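Local coordinates for protein response regulator (Helicobacter pylori, PDB 2PLN) that probably regulates transcription by binding DNA as an orphan response regulator, and is represented here by its N-terminal receiver domain, at residues L65-D70 with D111-P116; R79-E82 with V88-V91; L22-N27 with Y56-R61. One frame throughout, in Å; residues are numbered along the deposited sequence.

Contact 1: L65-D70 with D111-P116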
loop_
_atom_site.group_PDB
_atom_site.type_symbol
_atom_site.label_atom_id
_atom_site.label_comp_id
_atom_site.label_asym_id
_atom_site.label_seq_id
_atom_site.Cartn_x
_atom_site.Cartn_y
_atom_site.Cartn_z
ATOM N N LEU A 65 1.634 12.890 6.809
ATOM C CA LEU A 65 2.188 11.930 5.823
ATOM C C LEU A 65 3.329 12.570 5.045
ATOM O O LEU A 65 3.296 13.781 4.761
ATOM C CB LEU A 65 1.078 11.512 4.851
ATOM C CG LEU A 65 1.434 10.386 3.855
ATOM C CD1 LEU A 65 0.242 9.497 3.518
ATOM C CD2 LEU A 65 2.056 10.973 2.558
ATOM N N VAL A 66 4.357 11.783 4.732
ATOM C CA VAL A 66 5.460 12.243 3.860
ATOM C C VAL A 66 5.603 11.212 2.772
ATOM O O VAL A 66 5.552 9.998 3.039
ATOM C CB VAL A 66 6.847 12.426 4.597
ATOM C CG1 VAL A 66 7.291 11.160 5.377
ATOM C CG2 VAL A 66 7.952 12.894 3.611
HETATM N N MSE A 67 5.756 11.696 1.541
HETATM C CA MSE A 67 6.156 10.837 0.446
HETATM C C MSE A 67 7.519 11.271 -0.057
HETATM O O MSE A 67 7.737 12.450 -0.354
HETATM C CB MSE A 67 5.147 10.859 -0.703
HETATM C CG MSE A 67 5.477 9.769 -1.720
HETATM SE SE MSE A 67 4.058 9.376 -2.960
HETATM C CE MSE A 67 3.760 11.152 -3.647
ATOM N N VAL A 68 8.446 10.330 -0.132
ATOM C CA VAL A 68 9.832 10.670 -0.453
ATOM C C VAL A 68 10.303 9.864 -1.652
ATOM O O VAL A 68 10.122 8.645 -1.700
ATOM C CB VAL A 68 10.775 10.489 0.776
ATOM C CG1 VAL A 68 10.658 9.083 1.428
ATOM C CG2 VAL A 68 12.233 10.783 0.420
ATOM N N SER A 69 10.853 10.577 -2.628
ATOM C CA SER A 69 11.612 10.003 -3.748
ATOM C C SER A 69 12.959 10.639 -3.655
ATOM O O SER A 69 13.085 11.853 -3.833
ATOM C CB SER A 69 11.024 10.398 -5.097
ATOM O OG SER A 69 9.641 10.211 -5.115
ATOM N N ASP A 70 13.956 9.830 -3.342
ATOM C CA ASP A 70 15.323 10.278 -3.186
ATOM C C ASP A 70 16.203 9.023 -3.157
ATOM O O ASP A 70 15.753 7.945 -2.777
ATOM C CB ASP A 70 15.470 11.007 -1.862
ATOM C CG ASP A 70 16.802 11.722 -1.730
ATOM O OD1 ASP A 70 17.727 11.155 -1.101
ATOM O OD2 ASP A 70 16.992 12.856 -2.212
ATOM N N ASP A 111 4.281 2.340 2.515
ATOM C CA ASP A 111 4.062 1.909 1.165
ATOM C C ASP A 111 5.325 2.093 0.347
ATOM O O ASP A 111 6.260 2.817 0.745
ATOM C CB ASP A 111 2.892 2.708 0.556
ATOM C CG ASP A 111 2.059 1.893 -0.437
ATOM O OD1 ASP A 111 2.596 0.930 -1.066
ATOM O OD2 ASP A 111 0.863 2.179 -0.660
ATOM N N TYR A 112 5.347 1.418 -0.792
ATOM C CA TYR A 112 6.419 1.524 -1.770
ATOM C C TYR A 112 5.757 1.623 -3.145
ATOM O O TYR A 112 4.974 0.740 -3.543
ATOM C CB TYR A 112 7.323 0.294 -1.676
ATOM C CG TYR A 112 8.525 0.329 -2.602
ATOM C CD1 TYR A 112 8.516 -0.378 -3.795
ATOM C CD2 TYR A 112 9.687 1.067 -2.279
ATOM C CE1 TYR A 112 9.647 -0.364 -4.660
ATOM C CE2 TYR A 112 10.812 1.073 -3.142
ATOM C CZ TYR A 112 10.774 0.369 -4.322
ATOM O OH TYR A 112 11.890 0.396 -5.196
ATOM N N ILE A 113 6.052 2.701 -3.871
ATOM C CA ILE A 113 5.256 3.027 -5.046
ATOM C C ILE A 113 6.240 3.226 -6.195
ATOM O O ILE A 113 7.170 4.006 -6.078
ATOM C CB ILE A 113 4.423 4.317 -4.790
ATOM C CG1 ILE A 113 3.479 4.136 -3.587
ATOM C CG2 ILE A 113 3.654 4.788 -6.068
ATOM C CD1 ILE A 113 3.031 5.436 -3.008
ATOM N N ALA A 114 6.070 2.487 -7.287
ATOM C CA ALA A 114 6.930 2.694 -8.452
ATOM C C ALA A 114 6.538 3.977 -9.172
ATOM O O ALA A 114 5.351 4.300 -9.288
ATOM C CB ALA A 114 6.825 1.521 -9.416
ATOM N N LYS A 115 7.555 4.710 -9.617
ATOM C CA LYS A 115 7.374 5.813 -10.550
ATOM C C LYS A 115 7.749 5.308 -11.942
ATOM O O LYS A 115 8.666 4.475 -12.072
ATOM C CB LYS A 115 8.295 6.967 -10.188
ATOM C CG LYS A 115 7.909 7.636 -8.895
ATOM C CD LYS A 115 8.939 8.674 -8.505
ATOM C CE LYS A 115 8.648 9.990 -9.152
ATOM N NZ LYS A 115 9.794 10.910 -8.868
ATOM N N PRO A 116 7.091 5.811 -12.984
ATOM C CA PRO A 116 5.983 6.803 -12.909
ATOM C C PRO A 116 4.656 6.315 -12.330
ATOM O O PRO A 116 4.346 5.124 -12.420
ATOM C CB PRO A 116 5.806 7.249 -14.375
ATOM C CG PRO A 116 6.460 6.215 -15.200
ATOM C CD PRO A 116 7.467 5.476 -14.371
#
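Ser69 OG lies beside CD and NZ of Lys115 and is held by weak hydrogen bonds to Glu25 OE2 and Ser92 OG. Lys115 lends it only packing: CD lies 3.8 Å from Ser69 OG. The ammonium NZ is also 3.8 Å from Ser69 OG; its strong partner is Glu25 OE2, in a salt bridge. A bend at chi3 (86°) in an otherwise largely extended lysine carries the amine across the hydroxyl to that carboxylate. A lysine suits the place because a long, flexible chain can span from the loop that follows strand 111-114, past strand 88-93, which runs between the two segments. Further down the sheet, Met67, present as selenomethionine, bridges the same gap. With CG anti to the backbone N (chi1 -170°), its chain runs out over the intervening strand and meets Ile113 at about a right angle, SE 4.1 Å from Ile113 CD1. Helix 120-130 packs on both residues, a setting for apolar chains. At the start of strand 111-114, Asp111 OD1 takes the Tyr112 N-H at 2.8 Å on its anti side, in a bent bond, and also pairs with Arg126 of the second subunit. The peptide between Lys115 and Pro116 is cis, as in many receiver domains. Ser69, at the end of strand 65-68, probably occupies the place where relatives usually carry the phosphate-accepting aspartate. Serine and lysine thus share one acidic partner, Glu25, consistent with a receiver-type pocket in which the lysine is neutralised mainly by Glu25 and the serine hydroxyl adds only weak bonds.

Contact 2: R79-E82 with V88-V91; sequences RIKE and VVLV
Aliphatic branches, with no flat group between them, make the meeting of Ile80 and Lys81 with Val89, so there is no stacked face or ring edge and the fit rests on methyls and methylenes. One methyl of the strand does all the touching. Val89 CG2, anti to its own carbonyl carbon, faces the helix and receives Ile80 CG2 at 3.8 Å, the two side chains crossing obliquely. From the other residue, Lys81 CD comes to 3.8 Å from Val89 CG2, the side chains reaching toward each other tip to tip. The lysine manages this by bending at chi2, chi3 and chi4, which brings CD to the valine methyl. Its amine then passes on to Asp110 OD2 in a salt bridge, and Asp110 OD2 also accepts the Val89 backbone N-H. A lysine therefore suits the margin, apolar along its shaft and charged where the core ends, whereas branched Ile80 and Val89 fill the buried side. The contact ties helix 73-83 to strand 88-93, the strand it leads into, and belongs to the beta-alpha-beta crossover from strand 65-68, a repeating element of the CheY-like receiver fold.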
loop_
_atom_site.group_PDB
_atom_site.type_symbol
_atom_site.label_atom_id
_atom_site.label_comp_id
_atom_site.label_asym_id
_atom_site.label_seq_id
_atom_site.Cartn_x
_atom_site.Cartn_y
_atom_site.Cartn_z
ATOM N N ARG A 79 14.988 7.008 10.161
ATOM C CA ARG A 79 15.127 8.181 11.062
ATOM C C ARG A 79 13.781 8.772 11.447
ATOM O O ARG A 79 13.538 9.093 12.631
ATOM C CB ARG A 79 15.980 9.282 10.448
ATOM C CG ARG A 79 17.444 9.004 10.398
ATOM C CD ARG A 79 18.263 10.246 10.146
ATOM N NE ARG A 79 17.926 10.942 8.900
ATOM C CZ ARG A 79 18.333 10.553 7.690
ATOM N NH1 ARG A 79 19.088 9.458 7.535
ATOM N NH2 ARG A 79 17.980 11.244 6.628
ATOM N N ILE A 80 12.877 8.866 10.469
ATOM C CA ILE A 80 11.545 9.468 10.677
ATOM C C ILE A 80 10.641 8.553 11.480
ATOM O O ILE A 80 9.865 9.013 12.347
ATOM C CB ILE A 80 10.879 9.817 9.287
ATOM C CG1 ILE A 80 11.661 10.917 8.585
ATOM C CG2 ILE A 80 9.379 10.192 9.471
ATOM C CD1 ILE A 80 11.839 12.167 9.391
ATOM N N LYS A 81 10.711 7.265 11.185
ATOM C CA LYS A 81 9.940 6.252 11.926
ATOM C C LYS A 81 10.339 6.224 13.401
ATOM O O LYS A 81 9.519 5.883 14.270
ATOM C CB LYS A 81 10.120 4.854 11.321
ATOM C CG LYS A 81 9.387 4.590 9.976
ATOM C CD LYS A 81 8.015 5.235 9.895
ATOM C CE LYS A 81 6.867 4.449 10.520
ATOM N NZ LYS A 81 5.570 4.693 9.724
ATOM N N GLU A 82 11.596 6.558 13.676
ATOM C CA GLU A 82 12.035 6.597 15.062
ATOM C C GLU A 82 11.652 7.911 15.738
ATOM O O GLU A 82 11.129 7.910 16.860
ATOM C CB GLU A 82 13.518 6.202 15.251
ATOM C CG GLU A 82 14.589 7.105 14.660
ATOM C CD GLU A 82 15.979 6.973 15.327
ATOM O OE1 GLU A 82 16.059 6.476 16.489
ATOM O OE2 GLU A 82 17.002 7.393 14.691
ATOM N N VAL A 88 2.850 8.851 8.568
ATOM C CA VAL A 88 2.805 7.828 7.538
ATOM C C VAL A 88 3.933 8.159 6.564
ATOM O O VAL A 88 4.097 9.322 6.165
ATOM C CB VAL A 88 1.437 7.845 6.823
ATOM C CG1 VAL A 88 1.389 6.840 5.700
ATOM C CG2 VAL A 88 0.295 7.573 7.832
ATOM N N VAL A 89 4.690 7.135 6.170
ATOM C CA VAL A 89 5.803 7.310 5.265
ATOM C C VAL A 89 5.622 6.456 4.005
ATOM O O VAL A 89 5.475 5.221 4.086
ATOM C CB VAL A 89 7.135 6.936 5.960
ATOM C CG1 VAL A 89 8.277 7.026 4.977
ATOM C CG2 VAL A 89 7.360 7.806 7.232
ATOM N N LEU A 90 5.636 7.116 2.854
ATOM C CA LEU A 90 5.505 6.442 1.537
ATOM C C LEU A 90 6.790 6.670 0.785
ATOM O O LEU A 90 7.276 7.806 0.701
ATOM C CB LEU A 90 4.338 7.010 0.712
ATOM C CG LEU A 90 2.987 7.267 1.411
ATOM C CD1 LEU A 90 1.899 7.635 0.391
ATOM C CD2 LEU A 90 2.539 6.023 2.265
ATOM N N VAL A 91 7.363 5.592 0.277
ATOM C CA VAL A 91 8.603 5.671 -0.504
ATOM C C VAL A 91 8.169 5.486 -1.938
ATOM O O VAL A 91 7.452 4.545 -2.258
ATOM C CB VAL A 91 9.586 4.524 -0.109
ATOM C CG1 VAL A 91 10.746 4.432 -1.079
ATOM C CG2 VAL A 91 10.111 4.736 1.318
#

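Contact 3: L22-N27 with Y56-R61; sequences LLIEKN and YLMDIR
Leu22 stands nearly perpendicular to both side chains it meets on the helix, Leu57 and Met58, and gives one methyl to each. Its CG is anti to the backbone N (chi1 179°), which places the fork toward the helix. Leu22 CD1 meets Leu57 CD1 methyl to methyl at 4.0 Å. The other methyl nests against selenomethionine Met58, with Leu22 CD2 3.7 Å from Met58 CE and 3.8 Å from Met58 CG. The bend at chi3 (-87°) brings the Met58 methyl round to this leucine, as a flexible, unbranched methionine-type chain can. Ile24, two residues on and so on the same face of the strand, makes only a marginal contact with Met58: Ile24 CD1 is 4.5 Å from Met58 CE. This is the alpha/beta packing of the receiver domain, in which the axes of strand 22-24 and helix 56-60 run almost antiparallel (169°), 10.6 Å apart at closest approach. Phe76 of helix 73-83 continues the apolar layer, touching both Ile24 and Met58. The second methyl of Leu57, CD2, rests over the centre of the Arg61 guanidinium, 3.5 Å above its plane. That arginine reaches Asp46 through NH1 in a salt bridge, so its charge is paired while a face is packed by leucine. Beyond the strand, Glu25 OE1 uses its anti lone pair to accept the Asn27 N-H at 2.9 Å in a fairly straight bond, where Asn27 precedes a helix as its N-cap.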
loop_
_atom_site.group_PDB
_atom_site.type_symbol
_atom_site.label_atom_id
_atom_site.label_comp_id
_atom_site.label_asym_id
_atom_site.label_seq_id
_atom_site.Cartn_x
_atom_site.Cartn_y
_atom_site.Cartn_z
ATOM N N LEU A 22 3.826 16.220 3.271
ATOM C CA LEU A 22 5.114 16.653 2.761
ATOM C C LEU A 22 5.530 15.801 1.551
ATOM O O LEU A 22 5.504 14.574 1.612
ATOM C CB LEU A 22 6.182 16.537 3.845
ATOM C CG LEU A 22 7.604 16.932 3.440
ATOM C CD1 LEU A 22 7.718 18.438 2.991
ATOM C CD2 LEU A 22 8.617 16.605 4.559
ATOM N N LEU A 23 5.922 16.456 0.463
ATOM C CA LEU A 23 6.324 15.723 -0.744
ATOM C C LEU A 23 7.765 16.051 -0.983
ATOM O O LEU A 23 8.092 17.213 -1.233
ATOM C CB LEU A 23 5.491 16.146 -1.977
ATOM C CG LEU A 23 3.971 15.944 -1.930
ATOM C CD1 LEU A 23 3.187 16.693 -3.063
ATOM C CD2 LEU A 23 3.591 14.444 -1.883
ATOM N N ILE A 24 8.634 15.047 -0.866
ATOM C CA ILE A 24 10.047 15.235 -1.227
ATOM C C ILE A 24 10.233 14.712 -2.638
ATOM O O ILE A 24 10.199 13.526 -2.873
ATOM C CB ILE A 24 10.998 14.588 -0.208
ATOM C CG1 ILE A 24 10.741 15.198 1.198
ATOM C CG2 ILE A 24 12.499 14.747 -0.682
ATOM C CD1 ILE A 24 11.285 14.394 2.377
ATOM N N GLU A 25 10.416 15.633 -3.577
ATOM C CA GLU A 25 10.329 15.323 -4.997
ATOM C C GLU A 25 11.145 16.361 -5.789
ATOM O O GLU A 25 10.874 17.579 -5.734
ATOM C CB GLU A 25 8.863 15.322 -5.431
ATOM C CG GLU A 25 8.636 15.101 -6.931
ATOM C CD GLU A 25 9.371 13.867 -7.481
ATOM O OE1 GLU A 25 10.350 14.062 -8.246
ATOM O OE2 GLU A 25 8.991 12.704 -7.147
ATOM N N LYS A 26 12.158 15.850 -6.474
ATOM C CA LYS A 26 13.146 16.630 -7.242
ATOM C C LYS A 26 12.510 17.284 -8.464
ATOM O O LYS A 26 12.939 18.365 -8.902
ATOM C CB LYS A 26 14.245 15.650 -7.690
ATOM C CG LYS A 26 15.435 16.210 -8.437
ATOM C CD LYS A 26 16.273 15.061 -8.973
ATOM C CE LYS A 26 17.344 15.548 -9.952
ATOM N NZ LYS A 26 16.742 16.257 -11.131
ATOM N N ASN A 27 11.489 16.634 -9.015
ATOM C CA ASN A 27 10.831 17.094 -10.224
ATOM C C ASN A 27 9.716 18.081 -9.885
ATOM O O ASN A 27 8.634 17.695 -9.439
ATOM C CB ASN A 27 10.347 15.877 -11.009
ATOM C CG ASN A 27 9.622 16.222 -12.293
ATOM O OD1 ASN A 27 9.397 15.349 -13.131
ATOM N ND2 ASN A 27 9.247 17.454 -12.453
ATOM N N TYR A 56 14.101 18.494 8.062
ATOM C CA TYR A 56 14.015 19.667 8.921
ATOM C C TYR A 56 12.586 20.173 9.047
ATOM O O TYR A 56 12.125 20.419 10.152
ATOM C CB TYR A 56 14.942 20.781 8.422
ATOM C CG TYR A 56 14.682 22.103 9.135
ATOM C CD1 TYR A 56 15.240 22.391 10.389
ATOM C CD2 TYR A 56 13.849 23.053 8.562
ATOM C CE1 TYR A 56 14.976 23.607 11.032
ATOM C CE2 TYR A 56 13.581 24.251 9.200
ATOM C CZ TYR A 56 14.152 24.530 10.417
ATOM O OH TYR A 56 13.837 25.743 11.014
ATOM N N LEU A 57 11.895 20.333 7.925
ATOM C CA LEU A 57 10.469 20.749 7.965
ATOM C C LEU A 57 9.624 19.914 8.925
ATOM O O LEU A 57 8.768 20.452 9.622
ATOM C CB LEU A 57 9.868 20.705 6.579
ATOM C CG LEU A 57 10.366 21.814 5.631
ATOM C CD1 LEU A 57 9.727 21.645 4.229
ATOM C CD2 LEU A 57 10.043 23.213 6.199
HETATM N N MSE A 58 9.850 18.602 8.939
HETATM C CA MSE A 58 9.110 17.709 9.837
HETATM C C MSE A 58 9.288 18.028 11.321
HETATM O O MSE A 58 8.434 17.706 12.134
HETATM C CB MSE A 58 9.404 16.243 9.504
HETATM C CG MSE A 58 8.675 15.845 8.252
HETATM SE SE MSE A 58 9.054 14.056 7.774
HETATM C CE MSE A 58 10.544 14.395 6.788
ATOM N N ASP A 59 10.392 18.696 11.651
ATOM C CA ASP A 59 10.672 19.074 13.020
ATOM C C ASP A 59 9.991 20.362 13.405
ATOM O O ASP A 59 9.797 20.618 14.563
ATOM C CB ASP A 59 12.178 19.209 13.226
ATOM C CG ASP A 59 12.854 17.864 13.391
ATOM O OD1 ASP A 59 12.171 16.873 13.741
ATOM O OD2 ASP A 59 14.058 17.704 13.177
ATOM N N ILE A 60 9.678 21.194 12.427
ATOM C CA ILE A 60 9.093 22.494 12.731
ATOM C C ILE A 60 7.614 22.644 12.355
ATOM O O ILE A 60 6.974 23.626 12.747
ATOM C CB ILE A 60 9.940 23.645 12.146
ATOM C CG1 ILE A 60 10.032 23.582 10.621
ATOM C CG2 ILE A 60 11.353 23.653 12.763
ATOM C CD1 ILE A 60 10.188 24.941 9.941
ATOM N N ARG A 61 7.099 21.723 11.550
ATOM C CA ARG A 61 5.690 21.715 11.156
ATOM C C ARG A 61 5.147 20.325 11.413
ATOM O O ARG A 61 5.889 19.341 11.375
ATOM C CB ARG A 61 5.542 21.972 9.654
ATOM C CG ARG A 61 6.153 23.270 9.196
ATOM C CD ARG A 61 5.910 23.579 7.760
ATOM N NE ARG A 61 6.689 24.742 7.375
ATOM C CZ ARG A 61 6.994 25.051 6.136
ATOM N NH1 ARG A 61 6.596 24.258 5.142
ATOM N NH2 ARG A 61 7.717 26.143 5.886
#

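In the fold
All three contacts reach the same parallel sheet, with centres 11 Å (1 and 2), 13 Å (1 and 3) and 12 Å (2 and 3) apart. Strand 65-68 pairs with the strands of both others: Met67 O probably accepts Ile24 N at 2.8 Å, and Val66 N probably bonds to Val88 O at 2.9 Å. Contacts 2 and 3 lie on the same face, where Ile80 CD1 packs 3.7 Å from Met58 CE. Contacts 1 and 3 meet at the C-terminal ends of the strands through Lys115 NZ and Glu25 OE2, 2.6 Å apart, probably in the counterpart of the family's phosphorylation pocket. Asp64, the predicted phosphorylation site, is unmodified and lies at the other end of strand 65-68.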